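PDB 6F2P: paenibacillus xanthan lyase from Paenibacillus, which cleaves the polysaccharide xanthan by eliminative (lyase) chemistry, as a multidomain enzyme of polysaccharide lyase family 8. Local coordinates for residues A[643-647]-A[659-663]; A[455-461]-A[692-697]; A[973-979]-A[1024-1030]; A[956-962]-A[1009-1013]; A[78-84]-A[136-141]. All blocks are in the same frame, centred on the assembly; numbering follows the deposited sequence.

Interactions 1 and 2 lie near the chain's middle and are buried; they touch, with Phe661 O 2.9 Å from Trp456 NE1 and Trp662 CZ3 3.2 Å from Trp456 CD2. Interaction 1 is a hairpin end held by main-chain bonds, nested along the chain inside the loop closed by interaction 2, where two sheets meet through serine hydroxyls and a proline. Interactions 3 and 4 are partly buried and belong to one golvesin-type domain; their segments alternate in sequence, their centres are about 30 Å apart, and both depend on backbone and amide or hydroxyl bonds. Interaction 5, about 120 Å from interaction 3 between centres, is buried and joins two helices of the alpha-helical domain through apolar side chains.

Interaction 1: residues A[643-647]-A[659-663]; sequences SSSAQ and INFWN
Trp662 (chi1 -67°, chi2 110°) lays its indole along the 643-647 backbone, so that NE1 donates to Gln647 OE1 at 2.9 Å. Gln647 reaches it with chi1 -65°, chi2 173° and chi3 -69°; the same OE1 is hydrogen-bonded to Ser485, while NE2 is bonded to Asn642 and the Lys483 carbonyl. Both segments are ends of an antiparallel beta hairpin, strands 646-651 and 656-661, in the C-terminal beta-sandwich region of the lyase. Gln647 and Asn660 form a hydrogen-bonded pair (CA-CA 5.3 Å): Gln647 N to Asn660 O is 3.1 Å and Asn660 N to Gln647 O is 2.9 Å. Ala646 and Phe661 make the adjacent non-hydrogen-bonded pair, CA-CA 4.7 Å, with Ala646 CB 4.4 Å from Phe661 CD1 (chi1 -70°). Trp662 N donates to Ser645 O at 3.2 Å. Before the strand, Ser643 (chi1 74°, p) accepts at OG from Ser645 N, 3.0 Å, an ST turn, and is also bonded to Glu641. Asn660 (chi1 -69°) is on the Gln647 face, where its ND2 bonds Ser485. Water 1 lies 2.9 Å from Ser644 OG (chi1 64°) and donates to Asn663 OD1 at 3.3 Å.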
# COMPACT_ATOMS: atom_id res chain seq x y z
N SER A 643 9.84 19.14 -5.86
CA SER A 643 8.88 20.18 -5.57
C SER A 643 7.62 19.57 -4.99
O SER A 643 7.53 18.36 -4.80
CB SER A 643 8.51 20.93 -6.85
OG SER A 643 7.68 20.14 -7.67
N SER A 644 6.63 20.42 -4.73
CA SER A 644 5.36 19.98 -4.19
C SER A 644 4.49 19.37 -5.29
O SER A 644 3.40 18.85 -5.04
CB SER A 644 4.64 21.15 -3.52
OG SER A 644 4.32 22.14 -4.49
N SER A 645 4.97 19.42 -6.52
CA SER A 645 4.19 18.90 -7.63
C SER A 645 4.67 17.50 -7.96
O SER A 645 3.87 16.63 -8.32
CB SER A 645 4.26 19.83 -8.84
OG SER A 645 3.45 19.35 -9.90
N ALA A 646 5.98 17.29 -7.83
CA ALA A 646 6.57 15.98 -8.08
C ALA A 646 7.96 15.88 -7.51
O ALA A 646 8.63 16.90 -7.29
CB ALA A 646 6.61 15.69 -9.58
N GLN A 647 8.41 14.65 -7.28
CA GLN A 647 9.74 14.40 -6.77
C GLN A 647 10.30 13.24 -7.57
O GLN A 647 9.73 12.16 -7.59
CB GLN A 647 9.70 14.06 -5.27
CG GLN A 647 9.22 15.22 -4.41
CD GLN A 647 9.01 14.85 -2.97
OE1 GLN A 647 8.10 14.09 -2.64
NE2 GLN A 647 9.86 15.38 -2.09
N ILE A 659 9.55 8.25 -9.78
CA ILE A 659 8.83 9.51 -9.70
C ILE A 659 7.58 9.42 -8.83
O ILE A 659 6.77 8.51 -9.00
CB ILE A 659 8.34 9.96 -11.08
CG1 ILE A 659 9.46 9.91 -12.11
CG2 ILE A 659 7.70 11.35 -10.98
CD1 ILE A 659 9.01 10.23 -13.53
N ASN A 660 7.42 10.37 -7.91
CA ASN A 660 6.16 10.53 -7.20
C ASN A 660 5.39 11.77 -7.70
O ASN A 660 5.93 12.88 -7.69
CB ASN A 660 6.38 10.61 -5.69
CG ASN A 660 6.85 9.28 -5.09
OD1 ASN A 660 6.56 8.21 -5.61
ND2 ASN A 660 7.59 9.37 -3.98
N PHE A 661 4.16 11.56 -8.14
CA PHE A 661 3.27 12.64 -8.58
C PHE A 661 2.25 12.97 -7.49
O PHE A 661 1.47 12.11 -7.07
CB PHE A 661 2.52 12.22 -9.84
CG PHE A 661 3.37 12.12 -11.07
CD1 PHE A 661 3.65 13.25 -11.82
CD2 PHE A 661 3.87 10.90 -11.49
CE1 PHE A 661 4.43 13.16 -12.98
CE2 PHE A 661 4.64 10.81 -12.63
CZ PHE A 661 4.92 11.94 -13.38
N TRP A 662 2.24 14.23 -7.05
CA TRP A 662 1.45 14.64 -5.89
C TRP A 662 0.06 15.20 -6.18
O TRP A 662 -0.77 15.31 -5.28
CB TRP A 662 2.24 15.66 -5.05
CG TRP A 662 3.45 15.06 -4.41
CD1 TRP A 662 4.75 15.32 -4.73
CD2 TRP A 662 3.47 14.09 -3.36
NE1 TRP A 662 5.58 14.57 -3.93
CE2 TRP A 662 4.82 13.82 -3.08
CE3 TRP A 662 2.48 13.44 -2.61
CZ2 TRP A 662 5.21 12.91 -2.09
CZ3 TRP A 662 2.87 12.55 -1.63
CH2 TRP A 662 4.22 12.29 -1.38
N ASN A 663 -0.20 15.56 -7.44
CA ASN A 663 -1.45 16.23 -7.78
C ASN A 663 -2.31 15.47 -8.78
O ASN A 663 -1.80 14.69 -9.59
CB ASN A 663 -1.18 17.64 -8.30
CG ASN A 663 -0.40 18.49 -7.31
OD1 ASN A 663 0.65 19.03 -7.63
ND2 ASN A 663 -0.93 18.62 -6.09
O HOH W 1 2.23 21.65 -6.48
O HOH W 2 1.28 15.74 -9.49

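Interaction 2: residues A[455-461]-A[692-697]; sequences SWAGGTD and SVSDPT
Two serine hydroxyls donate to main-chain carbonyls: Ser694 OG (chi1 76°, p) to Gly459 O at 2.8 Å, and Ser692 OG (chi1 -174°, t) to Asp461 O at 2.9 Å. Thr460 OG1 (t) is 2.7 Å from Ser692 OG and hydrogen-bonded to Ser744; the Asp461 carboxylate (OD1) forms a salt bridge with Lys746, which also bonds Ser692 OG. Within 692-697, Asp695 OD1 accepts from Thr697 N at 3.2 Å, an Asx turn, and from Thr697 OG1 at 2.6 Å. Strands 457-461 and 692-694 run at 161° between N-to-C directions, their axes 6.3 Å apart: the outermost strand of the nine-stranded super-sandwich sheet lies against strand 688-694 of the C-terminal beta-sandwich. The nearest CA pairs are Trp456-Thr697 at 4.5 Å, Gly458-Pro696 at 4.7 Å and Thr460-Ser694 at 5.9 Å. Gly458 (phi/psi 151/-150) has a conformation strained for any side chain, and an ideal CB would be only 3.4 Å from Pro696 CB. Trp456, centre of an inverse gamma turn, has chi1 -149° and chi2 124°. Pro696 CG (ring C-gamma exo) lies 3.5 Å from the Trp456 six-membered ring centroid, 16° off the normal, a CH-pi contact. Thr697 CA makes a CA-H...O contact with Ser455 O at 3.4 Å.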
# COMPACT_ATOMS: atom_id res chain seq x y z
N SER A 455 -4.07 10.49 2.25
CA SER A 455 -4.15 9.14 1.72
C SER A 455 -2.91 8.74 0.92
O SER A 455 -2.71 7.56 0.63
CB SER A 455 -5.38 9.01 0.82
OG SER A 455 -5.34 10.01 -0.19
N TRP A 456 -2.10 9.72 0.55
CA TRP A 456 -0.93 9.47 -0.28
C TRP A 456 0.17 8.85 0.57
O TRP A 456 1.02 9.55 1.13
CB TRP A 456 -0.42 10.77 -0.91
CG TRP A 456 0.24 10.65 -2.27
CD1 TRP A 456 -0.12 11.33 -3.41
CD2 TRP A 456 1.39 9.85 -2.64
NE1 TRP A 456 0.71 11.00 -4.45
CE2 TRP A 456 1.65 10.10 -4.01
CE3 TRP A 456 2.22 8.96 -1.95
CZ2 TRP A 456 2.70 9.48 -4.70
CZ3 TRP A 456 3.26 8.34 -2.64
CH2 TRP A 456 3.49 8.61 -4.01
N ALA A 457 0.15 7.53 0.68
CA ALA A 457 1.27 6.81 1.26
C ALA A 457 1.40 5.49 0.52
O ALA A 457 0.42 4.75 0.37
CB ALA A 457 1.05 6.58 2.73
N GLY A 458 2.60 5.20 0.04
CA GLY A 458 2.83 3.96 -0.68
C GLY A 458 3.95 4.15 -1.68
O GLY A 458 4.86 4.96 -1.46
N GLY A 459 3.88 3.41 -2.78
CA GLY A 459 4.92 3.46 -3.79
C GLY A 459 4.82 2.35 -4.80
O GLY A 459 3.79 1.67 -4.88
N THR A 460 5.88 2.19 -5.59
CA THR A 460 5.94 1.17 -6.62
C THR A 460 7.38 0.70 -6.84
O THR A 460 8.31 1.22 -6.22
CB THR A 460 5.34 1.65 -7.96
OG1 THR A 460 5.20 0.54 -8.85
CG2 THR A 460 6.22 2.70 -8.61
N ASP A 461 7.57 -0.29 -7.70
CA ASP A 461 8.86 -0.95 -7.79
C ASP A 461 9.13 -1.51 -9.17
O ASP A 461 8.24 -1.61 -10.01
CB ASP A 461 8.90 -2.10 -6.81
CG ASP A 461 7.73 -3.05 -7.00
OD1 ASP A 461 7.72 -3.79 -8.01
OD2 ASP A 461 6.83 -3.04 -6.14
N SER A 692 6.46 1.04 -14.29
CA SER A 692 5.65 0.53 -13.20
C SER A 692 4.82 1.65 -12.60
O SER A 692 5.36 2.72 -12.29
CB SER A 692 6.53 -0.10 -12.13
OG SER A 692 5.75 -0.73 -11.12
N VAL A 693 3.52 1.43 -12.44
CA VAL A 693 2.62 2.45 -11.93
C VAL A 693 1.77 1.95 -10.77
O VAL A 693 1.32 0.80 -10.79
CB VAL A 693 1.66 2.94 -13.02
CG1 VAL A 693 0.88 4.17 -12.55
CG2 VAL A 693 2.43 3.24 -14.28
N SER A 694 1.53 2.79 -9.77
CA SER A 694 0.60 2.45 -8.70
C SER A 694 -0.14 3.69 -8.25
O SER A 694 0.34 4.80 -8.43
CB SER A 694 1.33 1.83 -7.52
OG SER A 694 2.01 2.83 -6.77
N ASP A 695 -1.31 3.50 -7.65
CA ASP A 695 -2.06 4.57 -7.03
C ASP A 695 -1.90 4.48 -5.51
O ASP A 695 -2.58 3.70 -4.84
CB ASP A 695 -3.54 4.45 -7.40
CG ASP A 695 -4.43 5.30 -6.53
OD1 ASP A 695 -4.02 6.44 -6.20
OD2 ASP A 695 -5.53 4.82 -6.16
N PRO A 696 -0.98 5.27 -4.95
CA PRO A 696 -0.67 5.14 -3.53
C PRO A 696 -1.82 5.62 -2.66
O PRO A 696 -1.85 5.27 -1.49
CB PRO A 696 0.53 6.06 -3.33
CG PRO A 696 1.08 6.29 -4.69
CD PRO A 696 -0.09 6.24 -5.62
N THR A 697 -2.74 6.40 -3.23
CA THR A 697 -3.87 6.92 -2.45
C THR A 697 -4.86 5.80 -2.19
O THR A 697 -5.65 5.87 -1.25
CB THR A 697 -4.62 8.06 -3.16
OG1 THR A 697 -5.40 7.53 -4.24
CG2 THR A 697 -3.65 9.10 -3.70

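Interaction 3: residues A[973-979]-A[1024-1030]; sequences NRATNVP and ATNGYVV
Two loops are clamped together at one end of the golvesin-type domain, a fold of antiparallel sheets; the loop 973-977 leads into strand 978-984, and the loop 1024-1029 leads into strand 1030-1039. Their backbones come closest at Ala975-Gly1027 (CA-CA 3.6 Å) and Arg974-Tyr1028 (4.3 Å), the latter a single bridge. Tyr1028 N donates to Asn973 O at 3.0 Å, and Ala975 N to Tyr1028 O at 2.9 Å. Gly1027, at phi/psi -170/-160, permits this closeness: an ideal CB would clash at 2.7 Å with both Ala975 N and Arg974 C. Side-chain amides extend the clamp along the chain. Asn1026 (chi1 61°, chi2 38°) accepts at OD1 from Thr976 N, 2.9 Å, and donates from ND2 to Thr976 OG1, 2.6 Å. Reciprocally, Asn977 (chi1 58°, chi2 -25°) takes a bond at OD1 from Asn1026 N, 3.1 Å, and gives one from ND2 to Ala1024 O, 2.9 Å. Beneath lies an apolar layer: Ala975 CB is 3.8 Å from Thr1025 CB, and Pro979 CD is 3.6 Å from Thr1025 CG2. Thr1025 OG1 bonds the Thr1022 carbonyl and Lys945. Val978 and Val1029, both chi1 t, also touch Ile1020 of the neighbouring strand 1017-1021. Their own contact is Val978 CG1 to Val1029 CG1, 3.8 Å.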
# COMPACT_ATOMS: atom_id res chain seq x y z
N ASN A 973 -23.55 43.48 -60.10
CA ASN A 973 -22.54 43.18 -61.11
C ASN A 973 -22.02 41.76 -60.96
O ASN A 973 -21.02 41.40 -61.57
CB ASN A 973 -21.39 44.17 -60.99
CG ASN A 973 -20.82 44.23 -59.59
OD1 ASN A 973 -20.00 43.40 -59.21
ND2 ASN A 973 -21.27 45.21 -58.82
N ARG A 974 -22.69 40.97 -60.12
CA ARG A 974 -22.28 39.58 -59.91
C ARG A 974 -22.82 38.64 -60.98
O ARG A 974 -23.87 38.89 -61.58
CB ARG A 974 -22.76 39.09 -58.54
CG ARG A 974 -21.71 39.17 -57.45
CD ARG A 974 -21.41 40.60 -57.07
NE ARG A 974 -20.55 40.68 -55.90
CZ ARG A 974 -19.95 41.79 -55.49
NH1 ARG A 974 -20.12 42.92 -56.17
NH2 ARG A 974 -19.18 41.78 -54.42
N ALA A 975 -22.08 37.56 -61.23
CA ALA A 975 -22.55 36.48 -62.08
C ALA A 975 -23.76 35.79 -61.44
O ALA A 975 -23.85 35.69 -60.21
CB ALA A 975 -21.44 35.48 -62.33
N THR A 976 -24.68 35.32 -62.27
CA THR A 976 -25.90 34.66 -61.80
C THR A 976 -25.77 33.15 -61.90
O THR A 976 -26.63 32.40 -61.41
CB THR A 976 -27.13 35.11 -62.61
OG1 THR A 976 -26.94 34.79 -64.00
CG2 THR A 976 -27.35 36.60 -62.48
N ASN A 977 -24.69 32.70 -62.53
CA ASN A 977 -24.51 31.29 -62.83
C ASN A 977 -23.13 30.78 -62.42
O ASN A 977 -22.44 30.13 -63.21
CB ASN A 977 -24.75 31.03 -64.33
CG ASN A 977 -23.84 31.87 -65.22
OD1 ASN A 977 -23.37 32.93 -64.82
ND2 ASN A 977 -23.59 31.38 -66.43
N VAL A 978 -22.74 31.06 -61.19
CA VAL A 978 -21.44 30.62 -60.70
C VAL A 978 -21.45 29.12 -60.44
O VAL A 978 -22.20 28.65 -59.59
CB VAL A 978 -21.05 31.36 -59.41
CG1 VAL A 978 -19.64 30.96 -58.97
CG2 VAL A 978 -21.15 32.87 -59.62
N PRO A 979 -20.61 28.37 -61.18
CA PRO A 979 -20.53 26.92 -60.99
C PRO A 979 -19.72 26.56 -59.76
O PRO A 979 -18.59 27.04 -59.59
CB PRO A 979 -19.82 26.44 -62.26
CG PRO A 979 -19.00 27.59 -62.69
CD PRO A 979 -19.76 28.83 -62.30
N ALA A 1024 -18.03 30.26 -68.17
CA ALA A 1024 -19.29 30.78 -68.72
C ALA A 1024 -20.06 31.74 -67.82
O ALA A 1024 -21.24 31.98 -68.04
CB ALA A 1024 -20.19 29.63 -69.17
N THR A 1025 -19.38 32.32 -66.83
CA THR A 1025 -20.05 33.22 -65.89
C THR A 1025 -20.37 34.58 -66.51
O THR A 1025 -19.53 35.18 -67.20
CB THR A 1025 -19.25 33.39 -64.58
OG1 THR A 1025 -17.84 33.45 -64.87
CG2 THR A 1025 -19.50 32.20 -63.65
N ASN A 1026 -21.58 35.05 -66.26
CA ASN A 1026 -22.08 36.28 -66.89
C ASN A 1026 -21.82 37.56 -66.09
O ASN A 1026 -22.39 38.62 -66.39
CB ASN A 1026 -23.57 36.13 -67.23
CG ASN A 1026 -24.44 35.90 -66.01
OD1 ASN A 1026 -24.22 36.47 -64.94
ND2 ASN A 1026 -25.46 35.06 -66.17
N GLY A 1027 -20.97 37.46 -65.08
CA GLY A 1027 -20.61 38.59 -64.25
C GLY A 1027 -19.45 38.28 -63.32
O GLY A 1027 -18.68 37.34 -63.56
N TYR A 1028 -19.32 39.08 -62.27
CA TYR A 1028 -18.23 38.92 -61.31
C TYR A 1028 -18.39 37.65 -60.47
O TYR A 1028 -19.49 37.36 -59.98
CB TYR A 1028 -18.13 40.14 -60.39
CG TYR A 1028 -17.41 41.32 -61.01
CD1 TYR A 1028 -16.02 41.38 -61.01
CD2 TYR A 1028 -18.11 42.37 -61.58
CE1 TYR A 1028 -15.36 42.46 -61.57
CE2 TYR A 1028 -17.45 43.45 -62.14
CZ TYR A 1028 -16.07 43.49 -62.13
OH TYR A 1028 -15.40 44.55 -62.69
N VAL A 1029 -17.30 36.92 -60.29
CA VAL A 1029 -17.31 35.72 -59.45
C VAL A 1029 -16.64 35.97 -58.10
O VAL A 1029 -15.43 36.20 -58.03
CB VAL A 1029 -16.63 34.53 -60.17
CG1 VAL A 1029 -16.61 33.29 -59.27
CG2 VAL A 1029 -17.34 34.23 -61.48
N VAL A 1030 -17.41 35.90 -57.02
CA VAL A 1030 -16.89 36.13 -55.67
C VAL A 1030 -16.60 34.81 -54.94
O VAL A 1030 -17.37 33.86 -55.02
CB VAL A 1030 -17.88 36.99 -54.83
CG1 VAL A 1030 -17.53 36.95 -53.34
CG2 VAL A 1030 -17.92 38.42 -55.34

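Interaction 4: residues A[956-962]-A[1009-1013]; sequences VPISGTY and SFNAG
In this golvesin-type domain the antiparallel pairing of strands 960-967 and 1003-1010 ends here, and after a one-residue register shift a single bridge follows. Ser1009 stands opposite Thr961, a non-hydrogen-bonded pair with CA-CA 4.4 Å. Phe1010 pairs with Gly960 in hydrogen-bonded register: Phe1010 N to Gly960 O is 2.8 Å and Gly960 N to Phe1010 O is 3.0 Å. Gly960 has phi/psi 160/-164, where a CB would strike the preceding carbonyl. The Phe1010 ring (chi1 -69°, chi2 -87°) enters the buried side: Phe1010 CD2 is 3.7 Å from Tyr962 CB, and Phe1010 CB is 4.1 Å from Val956 CG2; the ring also packs on Val982. Asn1011 brings its carbonyl O within 3.5 Å of Val956 CB, while its OD1 bonds Ser985. Ala1012 N donates to Ser959 OG (chi1 -65°) at 2.8 Å, spanning the register shift. Gly1013, at phi/psi 126/-153, forms the antiparallel hydrogen-bonded bridge with Val956, CA-CA 5.1 Å: Gly1013 N to Val956 O is 3.0 Å, and Val956 N returns to Gly1013 O at 3.0 Å.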
# COMPACT_ATOMS: atom_id res chain seq x y z
N VAL A 956 -12.10 17.54 -42.29
CA VAL A 956 -13.28 16.92 -41.68
C VAL A 956 -12.85 16.09 -40.48
O VAL A 956 -12.06 15.16 -40.61
CB VAL A 956 -14.08 16.09 -42.72
CG1 VAL A 956 -15.26 15.41 -42.08
CG2 VAL A 956 -14.55 16.99 -43.84
N PRO A 957 -13.35 16.45 -39.28
CA PRO A 957 -12.95 15.81 -38.03
C PRO A 957 -13.39 14.35 -37.96
O PRO A 957 -12.59 13.47 -37.64
CB PRO A 957 -13.70 16.63 -36.96
CG PRO A 957 -13.96 17.95 -37.62
CD PRO A 957 -14.23 17.61 -39.05
N ILE A 958 -14.66 14.11 -38.26
CA ILE A 958 -15.26 12.78 -38.16
C ILE A 958 -15.96 12.46 -39.47
O ILE A 958 -16.68 13.29 -40.01
CB ILE A 958 -16.33 12.73 -37.04
CG1 ILE A 958 -15.78 13.25 -35.71
CG2 ILE A 958 -16.88 11.32 -36.88
CD1 ILE A 958 -16.76 13.15 -34.56
N SER A 959 -15.75 11.24 -39.98
CA SER A 959 -16.53 10.78 -41.12
C SER A 959 -18.02 10.88 -40.80
O SER A 959 -18.44 10.63 -39.67
CB SER A 959 -16.16 9.34 -41.49
OG SER A 959 -14.82 9.27 -41.94
N GLY A 960 -18.81 11.27 -41.79
CA GLY A 960 -20.24 11.40 -41.58
C GLY A 960 -20.93 12.29 -42.59
O GLY A 960 -20.37 12.60 -43.65
N THR A 961 -22.15 12.69 -42.27
CA THR A 961 -22.95 13.52 -43.17
C THR A 961 -22.85 14.99 -42.78
O THR A 961 -23.05 15.35 -41.62
CB THR A 961 -24.42 13.07 -43.17
OG1 THR A 961 -24.49 11.69 -43.52
CG2 THR A 961 -25.22 13.88 -44.17
N TYR A 962 -22.54 15.83 -43.76
CA TYR A 962 -22.33 17.25 -43.51
C TYR A 962 -23.09 18.15 -44.48
O TYR A 962 -22.97 18.01 -45.70
CB TYR A 962 -20.86 17.59 -43.64
CG TYR A 962 -19.99 17.11 -42.53
CD1 TYR A 962 -19.44 15.83 -42.56
CD2 TYR A 962 -19.69 17.93 -41.45
CE1 TYR A 962 -18.63 15.39 -41.54
CE2 TYR A 962 -18.88 17.49 -40.43
CZ TYR A 962 -18.35 16.22 -40.48
OH TYR A 962 -17.54 15.79 -39.46
N SER A 1009 -21.98 12.92 -47.83
CA SER A 1009 -21.13 12.14 -46.95
C SER A 1009 -19.69 12.51 -47.18
O SER A 1009 -19.22 12.54 -48.31
CB SER A 1009 -21.32 10.65 -47.19
OG SER A 1009 -22.60 10.22 -46.79
N PHE A 1010 -18.97 12.81 -46.10
CA PHE A 1010 -17.55 13.08 -46.20
C PHE A 1010 -16.76 12.10 -45.34
O PHE A 1010 -17.24 11.65 -44.29
CB PHE A 1010 -17.23 14.50 -45.75
CG PHE A 1010 -17.75 15.57 -46.67
CD1 PHE A 1010 -17.00 15.99 -47.76
CD2 PHE A 1010 -18.97 16.17 -46.43
CE1 PHE A 1010 -17.47 16.99 -48.61
CE2 PHE A 1010 -19.46 17.17 -47.27
CZ PHE A 1010 -18.70 17.58 -48.36
N ASN A 1011 -15.56 11.77 -45.78
CA ASN A 1011 -14.63 11.02 -44.94
C ASN A 1011 -13.83 11.99 -44.09
O ASN A 1011 -13.62 13.14 -44.48
CB ASN A 1011 -13.70 10.17 -45.80
CG ASN A 1011 -14.43 9.11 -46.61
OD1 ASN A 1011 -14.55 9.22 -47.83
ND2 ASN A 1011 -14.94 8.09 -45.92
N ALA A 1012 -13.41 11.53 -42.92
CA ALA A 1012 -12.49 12.30 -42.11
C ALA A 1012 -11.21 12.52 -42.90
O ALA A 1012 -10.69 11.59 -43.52
CB ALA A 1012 -12.22 11.59 -40.79
N GLY A 1013 -10.70 13.75 -42.90
CA GLY A 1013 -9.50 14.05 -43.64
C GLY A 1013 -9.68 15.21 -44.60
O GLY A 1013 -10.53 16.08 -44.38

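Interaction 5: residues A[78-84]-A[136-141]; sequences YDMALAY and DIVALM
Apolar side-chain packing and one Met-aromatic pair carry this contact, without any hydrogen bond between the segments. Segments 78-84 and 136-141 run in the same sense, 21° apart, with axes 9.1 Å apart. They belong to helices 68-85 and 123-141 of the N-terminal domain, with one helix, 95-111, between them in sequence, consistent with the (alpha/alpha) toroid of family 8 lyases. Tyr78 and Ile137 have the nearest CA atoms, 5.1 Å. Tyr78 (chi1 174°, chi2 75°) leaves its helix sideways, and its ring end comes near the partner, setting CE1 3.5 Å from Asp136 CB and 3.4 Å from Leu140 CD1; Asp136 OD1 bonds Tyr13. Ile137 (chi1 -65°, chi2 165°) puts CG1 3.8 Å from Tyr78 CB. The small Ala81 faces the partner, its CB 4.0 Å from Leu140 CD1 (chi1 -61°, chi2 173°) and 3.9 Å from Met141 CG. Met141, with all three chi angles m, has SD 4.5 Å from the Tyr84 ring centroid, 54° off its normal, and 3.5 Å from Tyr84 CD2.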
# COMPACT_ATOMS: atom_id res chain seq x y z
N TYR A 78 4.02 -25.37 36.61
CA TYR A 78 4.58 -25.88 35.38
C TYR A 78 6.11 -25.97 35.42
O TYR A 78 6.69 -26.96 34.97
CB TYR A 78 4.15 -25.05 34.17
CG TYR A 78 4.86 -25.51 32.92
CD1 TYR A 78 4.50 -26.70 32.29
CD2 TYR A 78 5.93 -24.80 32.40
CE1 TYR A 78 5.16 -27.14 31.16
CE2 TYR A 78 6.60 -25.23 31.27
CZ TYR A 78 6.22 -26.40 30.65
OH TYR A 78 6.88 -26.84 29.52
N ASP A 79 6.75 -24.92 35.93
CA ASP A 79 8.21 -24.88 35.96
C ASP A 79 8.75 -26.06 36.76
O ASP A 79 9.73 -26.68 36.37
CB ASP A 79 8.74 -23.57 36.55
CG ASP A 79 8.56 -22.39 35.60
OD1 ASP A 79 8.40 -22.63 34.38
OD2 ASP A 79 8.59 -21.23 36.06
N MET A 80 8.10 -26.35 37.89
CA MET A 80 8.49 -27.45 38.76
C MET A 80 8.28 -28.78 38.05
O MET A 80 9.18 -29.64 38.02
CB MET A 80 7.69 -27.40 40.07
CG MET A 80 7.95 -26.15 40.90
SD MET A 80 6.72 -25.85 42.19
CE MET A 80 6.98 -27.26 43.27
N ALA A 81 7.10 -28.95 37.47
CA ALA A 81 6.79 -30.12 36.66
C ALA A 81 7.81 -30.33 35.54
O ALA A 81 8.18 -31.46 35.22
CB ALA A 81 5.37 -30.01 36.10
N LEU A 82 8.28 -29.23 34.96
CA LEU A 82 9.25 -29.30 33.88
C LEU A 82 10.56 -29.93 34.35
O LEU A 82 11.06 -30.87 33.73
CB LEU A 82 9.52 -27.92 33.28
CG LEU A 82 10.41 -27.86 32.03
CD1 LEU A 82 9.87 -28.71 30.89
CD2 LEU A 82 10.62 -26.43 31.55
N ALA A 83 11.11 -29.42 35.44
CA ALA A 83 12.35 -29.98 35.98
C ALA A 83 12.11 -31.43 36.40
O ALA A 83 12.96 -32.29 36.21
CB ALA A 83 12.87 -29.16 37.14
N TYR A 84 10.94 -31.67 36.98
CA TYR A 84 10.58 -33.01 37.41
C TYR A 84 10.73 -34.03 36.29
O TYR A 84 11.13 -35.17 36.53
CB TYR A 84 9.16 -33.05 37.96
CG TYR A 84 8.74 -34.45 38.32
CD1 TYR A 84 9.26 -35.07 39.45
CD2 TYR A 84 7.84 -35.16 37.53
CE1 TYR A 84 8.89 -36.37 39.79
CE2 TYR A 84 7.47 -36.45 37.86
CZ TYR A 84 8.00 -37.05 38.99
OH TYR A 84 7.63 -38.32 39.33
N ASP A 136 -0.35 -27.93 30.19
CA ASP A 136 1.05 -28.29 30.07
C ASP A 136 1.52 -29.13 31.26
O ASP A 136 2.21 -30.13 31.08
CB ASP A 136 1.91 -27.03 29.90
CG ASP A 136 1.66 -26.34 28.57
OD1 ASP A 136 0.85 -26.87 27.76
OD2 ASP A 136 2.28 -25.29 28.32
N ILE A 137 1.13 -28.72 32.46
CA ILE A 137 1.43 -29.49 33.66
C ILE A 137 0.92 -30.91 33.51
O ILE A 137 1.69 -31.87 33.64
CB ILE A 137 0.79 -28.87 34.90
CG1 ILE A 137 1.40 -27.50 35.18
CG2 ILE A 137 0.96 -29.80 36.12
CD1 ILE A 137 0.60 -26.67 36.14
N VAL A 138 -0.37 -31.04 33.22
CA VAL A 138 -0.99 -32.35 33.05
C VAL A 138 -0.29 -33.17 31.96
O VAL A 138 -0.17 -34.39 32.09
CB VAL A 138 -2.48 -32.22 32.74
CG1 VAL A 138 -3.09 -33.58 32.41
CG2 VAL A 138 -3.21 -31.58 33.93
N ALA A 139 0.20 -32.52 30.92
CA ALA A 139 0.90 -33.25 29.87
C ALA A 139 2.15 -33.91 30.43
O ALA A 139 2.41 -35.10 30.19
CB ALA A 139 1.24 -32.33 28.70
N LEU A 140 2.92 -33.15 31.20
CA LEU A 140 4.15 -33.66 31.78
C LEU A 140 3.90 -34.72 32.85
O LEU A 140 4.63 -35.70 32.94
CB LEU A 140 4.95 -32.51 32.39
CG LEU A 140 5.39 -31.40 31.44
CD1 LEU A 140 6.03 -30.26 32.21
CD2 LEU A 140 6.36 -31.94 30.39
N MET A 141 2.86 -34.51 33.66
CA MET A 141 2.67 -35.28 34.87
C MET A 141 1.66 -36.42 34.71
O MET A 141 1.34 -37.13 35.67
CB MET A 141 2.20 -34.35 35.99
CG MET A 141 3.16 -33.22 36.31
SD MET A 141 4.68 -33.79 37.09
CE MET A 141 4.01 -34.60 38.54